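PDB 6MLY: bifunctional GH43-CE protein from Bacteroides eggerthii, which probably cleaves xylose units from xylan through its family 43 glycoside hydrolase domain and carries a putative carbohydrate esterase domain of the alpha/beta-hydrolase type. Local coordinates for residues 522-527 with 598-603. Numbering follows the deposited sequence.
Sequences ICYADD and INDVKA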
# COMPACT_ATOMS: atom_id res chain seq x y z
N ILE A 522 5.13 9.96 6.45
CA ILE A 522 4.55 10.57 7.65
C ILE A 522 4.90 12.07 7.61
O ILE A 522 6.03 12.43 7.31
CB ILE A 522 5.07 9.90 8.93
CG1 ILE A 522 4.64 8.43 9.03
CG2 ILE A 522 4.66 10.68 10.17
CD1 ILE A 522 3.23 8.22 9.55
N CYS A 523 3.92 12.92 7.92
CA CYS A 523 4.10 14.38 7.98
C CYS A 523 4.59 14.77 9.38
O CYS A 523 3.92 14.47 10.37
CB CYS A 523 2.80 15.11 7.65
SG CYS A 523 1.73 14.23 6.47
N TYR A 524 5.75 15.42 9.46
CA TYR A 524 6.33 15.81 10.76
C TYR A 524 5.95 17.26 11.10
O TYR A 524 6.03 17.66 12.26
CB TYR A 524 7.84 15.55 10.80
CG TYR A 524 8.67 16.25 9.76
CD1 TYR A 524 9.01 17.59 9.89
CD2 TYR A 524 9.17 15.56 8.66
CE1 TYR A 524 9.79 18.24 8.95
CE2 TYR A 524 9.96 16.19 7.72
CZ TYR A 524 10.28 17.53 7.86
OH TYR A 524 11.05 18.16 6.92
N ALA A 525 5.55 18.03 10.08
CA ALA A 525 4.79 19.26 10.24
C ALA A 525 3.32 18.95 9.94
O ALA A 525 3.00 17.83 9.55
CB ALA A 525 5.33 20.34 9.33
N ASP A 526 2.44 19.95 10.12
CA ASP A 526 0.99 19.78 9.86
C ASP A 526 0.67 20.34 8.46
O ASP A 526 -0.08 21.32 8.33
CB ASP A 526 0.15 20.43 10.97
CG ASP A 526 -1.32 20.02 10.98
OD1 ASP A 526 -1.61 18.82 10.77
OD2 ASP A 526 -2.18 20.90 11.22
N ASP A 527 1.25 19.71 7.44
CA ASP A 527 1.08 20.12 6.04
C ASP A 527 1.20 18.89 5.14
O ASP A 527 1.56 17.80 5.61
CB ASP A 527 2.09 21.20 5.65
CG ASP A 527 3.55 20.83 5.88
OD1 ASP A 527 3.90 19.64 5.71
OD2 ASP A 527 4.33 21.75 6.23
N ILE A 598 17.47 23.83 7.63
CA ILE A 598 17.87 23.45 8.99
C ILE A 598 16.63 23.50 9.90
O ILE A 598 16.48 22.66 10.80
CB ILE A 598 19.06 24.31 9.51
CG1 ILE A 598 19.57 23.83 10.87
CG2 ILE A 598 18.72 25.80 9.55
CD1 ILE A 598 20.06 22.40 10.88
N ASN A 599 15.75 24.48 9.64
CA ASN A 599 14.42 24.62 10.28
C ASN A 599 13.61 23.31 10.16
O ASN A 599 12.86 22.95 11.07
CB ASN A 599 13.62 25.78 9.69
CG ASN A 599 14.05 27.14 10.18
OD1 ASN A 599 15.05 27.27 10.90
ND2 ASN A 599 13.32 28.17 9.80
N ASP A 600 13.77 22.62 9.02
CA ASP A 600 13.05 21.39 8.76
C ASP A 600 13.66 20.26 9.59
O ASP A 600 12.93 19.50 10.24
CB ASP A 600 13.02 21.06 7.27
CG ASP A 600 12.08 21.92 6.45
OD1 ASP A 600 11.33 22.73 7.05
OD2 ASP A 600 12.10 21.80 5.21
N VAL A 601 14.99 20.15 9.57
CA VAL A 601 15.70 19.09 10.28
C VAL A 601 15.30 19.12 11.75
O VAL A 601 14.91 18.09 12.32
CB VAL A 601 17.23 19.22 10.10
CG1 VAL A 601 17.99 18.27 11.01
CG2 VAL A 601 17.62 19.01 8.65
N LYS A 602 15.39 20.30 12.36
CA LYS A 602 15.09 20.48 13.77
C LYS A 602 13.62 20.14 14.05
O LYS A 602 13.31 19.64 15.13
CB LYS A 602 15.45 21.91 14.21
CG LYS A 602 16.95 22.17 14.25
CD LYS A 602 17.35 23.39 15.06
CE LYS A 602 18.84 23.64 15.11
NZ LYS A 602 19.57 22.54 15.78
N ALA A 603 12.73 20.38 13.07
CA ALA A 603 11.28 20.07 13.19
C ALA A 603 11.02 18.56 13.13
O ALA A 603 10.14 18.04 13.83
CB ALA A 603 10.51 20.78 12.11
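Tyr524 sets its ring obliquely against helix 596-610, at the turn that runs from Asp600 to Ala603, and this one side chain carries nearly all of the contact. The apolar contact is that of Tyr524 CE1 with Ala603 CB, 4.1 Å apart. The same side of the ring meets the helix backbone in van der Waals contact: Tyr524 CD1 is 3.9 Å from Ala603 C, and Tyr524 CE1 is 3.6 Å from Asp600 O. From the loop just after strand 518-523, a CG set between the backbone N and carbonyl carbon (chi1 59°) directs the ring to the helix. That strand is the edge of the mixed sheet, next to 533-537, and the helix packs on the sheet in the alpha/beta-hydrolase fold of the putative esterase domain; the contact thus joins the hairpin of 518-523 and 533-537 to this helix. At the polar end, no hydrogen bond crosses between the segments. Tyr524 OH sits 3.5 Å from Asp600 CB, with ring and carboxylate planes 68° apart, and hydrogen-bonds to Asn585 O. The buried Asp600 carboxylate has a partner for each oxygen, His532 NE2 at OD1 and Arg587 NE, in a salt bridge, at OD2, while His532 ND1 bonds to Asp527 OD2.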